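Local coordinates for branched-chain alpha-ketoacid decarboxylase (Lactococcus lactis, PDB 2VBF), which probably decarboxylates branched-chain and aromatic alpha-keto acids to aldehydes, using thiamine diphosphate and a magnesium ion as cofactors, at residues 93-98 against 135-140; 120-125 against 184-189. All coordinates share one frame; numbering follows the deposited sequence.

Contact 1 of 2, residues 93-98 against 135-140; sequences TTFGVG and HHTLAD. With TPP (thiamine diphosphate), chain D.
V97 lays its CG2 methyl over the imidazole face of H136, a CH-pi contact with CG2 3.5 Å from the ring centroid and only 6° off the ring normal. Beneath the opposite face, centred in the same way, lies CD2 of H135, and the ring is thus held between a methyl and the edge of another imidazole. Its rotation is fixed at the edge: a water in the ring plane lies 3.0 Å from H136 NE2 and also pairs with T94 OG1, while H136 ND1 is hydrogen-bonded to the carbonyl of W424 in the second subunit. With CG anti to the H136 carbonyl carbon (chi1 -49°), the imidazole reaches the aminopyrimidine of thiamine diphosphate, where H136 CE1 comes within 3.3 Å of N4'. V97 CG2 meets the same cofactor ring, 3.4 Å from N3'. Were H136 replaced by an alanine, a gap would probably open between V97 and H135, and both the water and the W424 carbonyl would lose a partner. The F95 carbonyl oxygen also packs 3.2 Å from H136 CB. A side chain on G96, whose phi is positive, would run into the buried H136 carbonyl oxygen, which has no polar partner. T137 CG2 touches the F95 ring at its edge. V97 and H136 thus line a cofactor pocket between subunits, as in thiamine diphosphate enzymes; S454 of the second subunit also bonds the cofactor. The contact joins the turn between strand 89-94 and helix 97-111 to the loop linking helices 125-130 and 145-149, whose F146 meets the F95 ring edge-to-face.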
loop_
_atom_site.group_PDB
_atom_site.type_symbol
_atom_site.label_atom_id
_atom_site.label_comp_id
_atom_site.label_asym_id
_atom_site.label_seq_id
_atom_site.Cartn_x
_atom_site.Cartn_y
_atom_site.Cartn_z
ATOM N N THR A 93 -6.241 11.263 -3.445
ATOM C CA THR A 93 -5.838 10.117 -4.262
ATOM C C THR A 93 -6.712 10.041 -5.494
ATOM O O THR A 93 -7.665 10.810 -5.638
ATOM C CB THR A 93 -5.953 8.801 -3.470
ATOM O OG1 THR A 93 -7.318 8.599 -3.075
ATOM C CG2 THR A 93 -5.062 8.829 -2.239
ATOM N N THR A 94 -6.385 9.104 -6.377
ATOM C CA THR A 94 -7.198 8.830 -7.544
ATOM C C THR A 94 -7.998 7.536 -7.319
ATOM O O THR A 94 -7.584 6.633 -6.596
ATOM C CB THR A 94 -6.316 8.785 -8.794
ATOM O OG1 THR A 94 -7.122 8.964 -9.973
ATOM C CG2 THR A 94 -5.521 7.492 -8.836
ATOM N N PHE A 95 -9.180 7.502 -7.926
ATOM C CA PHE A 95 -10.111 6.384 -7.881
ATOM C C PHE A 95 -9.454 5.003 -8.027
ATOM O O PHE A 95 -8.585 4.813 -8.894
ATOM C CB PHE A 95 -11.115 6.563 -9.028
ATOM C CG PHE A 95 -12.291 5.655 -8.955
ATOM C CD1 PHE A 95 -13.313 5.910 -8.057
ATOM C CD2 PHE A 95 -12.404 4.564 -9.792
ATOM C CE1 PHE A 95 -14.405 5.090 -7.982
ATOM C CE2 PHE A 95 -13.511 3.724 -9.716
ATOM C CZ PHE A 95 -14.509 3.995 -8.804
ATOM N N GLY A 96 -9.866 4.060 -7.175
ATOM C CA GLY A 96 -9.409 2.680 -7.247
ATOM C C GLY A 96 -7.971 2.475 -6.812
ATOM O O GLY A 96 -7.696 2.083 -5.675
ATOM N N VAL A 97 -7.048 2.742 -7.723
ATOM C CA VAL A 97 -5.626 2.450 -7.469
ATOM C C VAL A 97 -5.000 3.334 -6.374
ATOM O O VAL A 97 -4.176 2.865 -5.587
ATOM C CB VAL A 97 -4.779 2.537 -8.759
ATOM C CG1 VAL A 97 -5.270 1.555 -9.798
ATOM C CG2 VAL A 97 -4.786 3.976 -9.313
ATOM N N GLY A 98 -5.393 4.600 -6.307
ATOM C CA GLY A 98 -4.882 5.511 -5.287
ATOM C C GLY A 98 -5.500 5.204 -3.931
ATOM O O GLY A 98 -4.802 4.933 -2.928
ATOM N N HIS A 135 -10.191 2.816 -16.996
ATOM C CA HIS A 135 -9.054 2.487 -16.155
ATOM C C HIS A 135 -9.341 2.738 -14.676
ATOM O O HIS A 135 -10.084 3.657 -14.318
ATOM C CB HIS A 135 -7.793 3.238 -16.612
ATOM C CG HIS A 135 -7.875 4.731 -16.496
ATOM N ND1 HIS A 135 -8.461 5.525 -17.459
ATOM C CD2 HIS A 135 -7.409 5.578 -15.548
ATOM C CE1 HIS A 135 -8.369 6.792 -17.098
ATOM N NE2 HIS A 135 -7.728 6.855 -15.948
ATOM N N HIS A 136 -8.725 1.903 -13.839
ATOM C CA HIS A 136 -8.885 1.894 -12.386
ATOM C C HIS A 136 -10.264 1.375 -11.956
ATOM O O HIS A 136 -10.746 1.739 -10.886
ATOM C CB HIS A 136 -8.634 3.249 -11.696
ATOM C CG HIS A 136 -7.372 3.953 -12.088
ATOM N ND1 HIS A 136 -6.260 3.316 -12.602
ATOM C CD2 HIS A 136 -7.042 5.263 -11.988
ATOM C CE1 HIS A 136 -5.317 4.216 -12.838
ATOM N NE2 HIS A 136 -5.766 5.404 -12.469
ATOM N N THR A 137 -10.893 0.537 -12.784
ATOM C CA THR A 137 -12.125 -0.161 -12.402
ATOM C C THR A 137 -11.966 -1.661 -12.619
ATOM O O THR A 137 -10.962 -2.109 -13.183
ATOM C CB THR A 137 -13.366 0.335 -13.195
ATOM O OG1 THR A 137 -13.335 -0.138 -14.546
ATOM C CG2 THR A 137 -13.426 1.862 -13.183
ATOM N N LEU A 138 -12.967 -2.425 -12.192
ATOM C CA LEU A 138 -12.992 -3.872 -12.417
ATOM C C LEU A 138 -13.639 -4.252 -13.755
ATOM O O LEU A 138 -13.905 -5.439 -14.010
ATOM C CB LEU A 138 -13.717 -4.565 -11.253
ATOM C CG LEU A 138 -13.214 -4.212 -9.848
ATOM C CD1 LEU A 138 -13.997 -4.983 -8.793
ATOM C CD2 LEU A 138 -11.707 -4.466 -9.706
ATOM N N ALA A 139 -13.884 -3.247 -14.599
ATOM C CA ALA A 139 -14.530 -3.429 -15.912
ATOM C C ALA A 139 -15.904 -4.107 -15.779
ATOM O O ALA A 139 -16.258 -5.006 -16.552
ATOM C CB ALA A 139 -13.618 -4.201 -16.875
ATOM N N ASP A 140 -16.665 -3.658 -14.787
ATOM C CA ASP A 140 -18.037 -4.110 -14.568
ATOM C C ASP A 140 -19.031 -2.938 -14.526
ATOM O O ASP A 140 -20.207 -3.143 -14.283
ATOM C CB ASP A 140 -18.120 -4.943 -13.275
ATOM C CG ASP A 140 -17.764 -4.142 -12.017
ATOM O OD1 ASP A 140 -17.394 -2.954 -12.139
ATOM O OD2 ASP A 140 -17.853 -4.717 -10.909
HETATM N "N1'" TPP D . -1.272 6.346 -8.644
HETATM C "C2'" TPP D . -1.344 5.007 -8.963
HETATM C CM2 TPP D . -1.125 3.980 -7.898
HETATM N "N3'" TPP D . -1.626 4.648 -10.249
HETATM C "C4'" TPP D . -1.826 5.602 -11.231
HETATM N "N4'" TPP D . -2.133 5.165 -12.447
HETATM C "C5'" TPP D . -1.732 6.966 -10.923
HETATM C "C6'" TPP D . -1.444 7.323 -9.609
HETATM C "C7'" TPP D . -1.923 8.035 -12.004
HETATM N N3 TPP D . -0.844 8.043 -12.998
HETATM C C2 TPP D . -0.862 7.403 -14.234
HETATM S S1 TPP D . 0.464 7.569 -15.148
HETATM C C5 TPP D . 1.123 8.490 -13.997
HETATM C C4 TPP D . 0.333 8.704 -12.864
HETATM C CM4 TPP D . 0.717 9.528 -11.662
HETATM C C6 TPP D . 2.494 9.038 -14.280
HETATM C C7 TPP D . 3.580 7.976 -14.431
HETATM O O7 TPP D . 4.783 8.709 -14.591
HETATM P PA TPP D . 6.142 8.035 -15.138
HETATM O O1A TPP D . 6.267 6.692 -14.435
HETATM O O2A TPP D . 7.270 8.981 -14.804
HETATM O O3A TPP D . 5.876 7.780 -16.692
HETATM P PB TPP D . 6.240 8.747 -17.947
HETATM O O1B TPP D . 4.934 9.019 -18.629
HETATM O O2B TPP D . 7.185 7.977 -18.818
HETATM O O3B TPP D . 6.909 9.981 -17.404
HETATM O O HOH W 1 -5.906 8.427 -12.339
#

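Contact 2 of 2, residues 120-125 against 184-189; sequences VGSPTS and YINLPV
V120 hands its backbone N-H to I185 O, 2.8 Å from V120 N, and takes another from L187 N on its own carbonyl oxygen in a nearly straight bond (175°). The alternation continues past G121: S122 N donates to L187 O, standing well above that carbonyl's plane, and V189 N closes the row on S122 O at 3.1 Å. Two short strands running the same way, at 32° to each other, thereby satisfy each other's inward-facing polar atoms. On the face carrying V120, S122 and N186, the N186 amide adds a short, bent side-chain bond, its ND2 2.6 Å from S122 OG although that oxygen is tilted out of the amide plane. S122 OG sits between its own backbone N and carbonyl carbon (chi1 62°), within reach of this amide; Q128 NE2 supplies a further, weak bond. P188 N, 3.2 Å from S122 OG, has no hydrogen to give. Y184 leans its ring against V120 CG2, its hydroxyl bonded to E99, and T124 OG1 caps the following helix at V127 N. This is the pairing of adjacent parallel strands in the six-stranded alpha/beta sheet of the pyrimidine-binding domain of thiamine diphosphate enzymes.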
loop_
_atom_site.group_PDB
_atom_site.type_symbol
_atom_site.label_atom_id
_atom_site.label_comp_id
_atom_site.label_asym_id
_atom_site.label_seq_id
_atom_site.Cartn_x
_atom_site.Cartn_y
_atom_site.Cartn_z
ATOM N N VAL A 120 -11.029 11.433 -2.854
ATOM C CA VAL A 120 -10.740 10.528 -3.953
ATOM C C VAL A 120 -11.328 11.109 -5.239
ATOM O O VAL A 120 -12.542 11.276 -5.343
ATOM C CB VAL A 120 -11.352 9.141 -3.700
ATOM C CG1 VAL A 120 -10.935 8.168 -4.815
ATOM C CG2 VAL A 120 -10.953 8.627 -2.329
ATOM N N GLY A 121 -10.460 11.471 -6.181
ATOM C CA GLY A 121 -10.891 11.926 -7.488
ATOM C C GLY A 121 -11.417 10.766 -8.310
ATOM O O GLY A 121 -10.764 9.735 -8.408
ATOM N N SER A 122 -12.608 10.925 -8.883
ATOM C CA SER A 122 -13.266 9.847 -9.615
ATOM C C SER A 122 -13.661 10.287 -11.031
ATOM O O SER A 122 -13.640 11.487 -11.348
ATOM C CB SER A 122 -14.489 9.324 -8.833
ATOM O OG SER A 122 -15.458 10.335 -8.652
ATOM N N PRO A 123 -13.990 9.322 -11.891
ATOM C CA PRO A 123 -14.395 9.678 -13.268
ATOM C C PRO A 123 -15.614 10.615 -13.320
ATOM O O PRO A 123 -16.364 10.725 -12.350
ATOM C CB PRO A 123 -14.718 8.331 -13.899
ATOM C CG PRO A 123 -14.020 7.317 -13.070
ATOM C CD PRO A 123 -13.985 7.860 -11.682
ATOM N N THR A 124 -15.820 11.281 -14.451
ATOM C CA THR A 124 -16.959 12.191 -14.565
ATOM C C THR A 124 -18.271 11.476 -14.270
ATOM O O THR A 124 -18.407 10.269 -14.510
ATOM C CB THR A 124 -17.074 12.838 -15.978
ATOM O OG1 THR A 124 -17.311 11.820 -16.955
ATOM C CG2 THR A 124 -15.823 13.618 -16.342
ATOM N N SER A 125 -19.234 12.223 -13.739
ATOM C CA SER A 125 -20.581 11.718 -13.516
ATOM C C SER A 125 -21.126 10.967 -14.723
ATOM O O SER A 125 -21.752 9.914 -14.573
ATOM C CB SER A 125 -21.525 12.876 -13.145
ATOM O OG SER A 125 -21.081 13.531 -11.966
ATOM N N TYR A 184 -14.297 10.372 4.268
ATOM C CA TYR A 184 -14.003 10.011 2.877
ATOM C C TYR A 184 -14.946 10.769 1.939
ATOM O O TYR A 184 -16.162 10.742 2.120
ATOM C CB TYR A 184 -14.175 8.503 2.763
ATOM C CG TYR A 184 -14.091 7.851 1.392
ATOM C CD1 TYR A 184 -12.998 7.051 1.056
ATOM C CD2 TYR A 184 -15.143 7.922 0.481
ATOM C CE1 TYR A 184 -12.943 6.384 -0.168
ATOM C CE2 TYR A 184 -15.096 7.250 -0.736
ATOM C CZ TYR A 184 -13.987 6.496 -1.062
ATOM O OH TYR A 184 -13.932 5.815 -2.260
ATOM N N ILE A 185 -14.361 11.426 0.939
ATOM C CA ILE A 185 -15.087 12.246 -0.029
ATOM C C ILE A 185 -14.668 11.817 -1.418
ATOM O O ILE A 185 -13.506 11.963 -1.779
ATOM C CB ILE A 185 -14.792 13.756 0.168
ATOM C CG1 ILE A 185 -15.230 14.210 1.571
ATOM C CG2 ILE A 185 -15.451 14.588 -0.929
ATOM C CD1 ILE A 185 -14.795 15.629 1.939
ATOM N N ASN A 186 -15.607 11.239 -2.167
ATOM C CA ASN A 186 -15.388 10.870 -3.561
ATOM C C ASN A 186 -15.866 12.058 -4.394
ATOM O O ASN A 186 -17.032 12.449 -4.317
ATOM C CB ASN A 186 -16.091 9.539 -3.889
ATOM C CG ASN A 186 -16.069 9.182 -5.368
ATOM O OD1 ASN A 186 -15.800 8.024 -5.747
ATOM N ND2 ASN A 186 -16.394 10.141 -6.207
ATOM N N LEU A 187 -14.942 12.629 -5.175
ATOM C CA LEU A 187 -15.163 13.862 -5.930
ATOM C C LEU A 187 -15.015 13.633 -7.441
ATOM O O LEU A 187 -13.890 13.593 -7.963
ATOM C CB LEU A 187 -14.138 14.899 -5.482
ATOM C CG LEU A 187 -14.140 16.292 -6.128
ATOM C CD1 LEU A 187 -15.413 17.018 -5.769
ATOM C CD2 LEU A 187 -12.950 17.086 -5.649
ATOM N N PRO A 188 -16.132 13.452 -8.154
ATOM C CA PRO A 188 -16.029 13.326 -9.617
ATOM C C PRO A 188 -15.427 14.580 -10.263
ATOM O O PRO A 188 -15.629 15.680 -9.763
ATOM C CB PRO A 188 -17.484 13.112 -10.045
ATOM C CG PRO A 188 -18.148 12.518 -8.794
ATOM C CD PRO A 188 -17.520 13.290 -7.681
ATOM N N VAL A 189 -14.687 14.409 -11.352
ATOM C CA VAL A 189 -14.065 15.564 -12.045
ATOM C C VAL A 189 -15.011 16.737 -12.321
ATOM O O VAL A 189 -14.724 17.875 -11.926
ATOM C CB VAL A 189 -13.430 15.139 -13.360
ATOM C CG1 VAL A 189 -12.847 16.366 -14.077
ATOM C CG2 VAL A 189 -12.354 14.093 -13.087
#

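Overall arrangement
From the N terminus, the chain meets 93-98, then 120-125, then 135-140 and finally 184-189, so the two contacts cross: contact 1 closes a loop of 36 residues that contains the first half of contact 2, and contact 2 closes one of 58 residues that contains the second half of contact 1. They also touch directly. G121 N and O probably bond to T93 O and F95 N, the latter 2.8 Å from G121 O, pairing strand 89-94 with strand 116-122. Together the contacts tie neighbouring strands 89-94, 116-122 and 183-188 of one parallel sheet to the loop 135-140, which faces the cofactor and the second subunit.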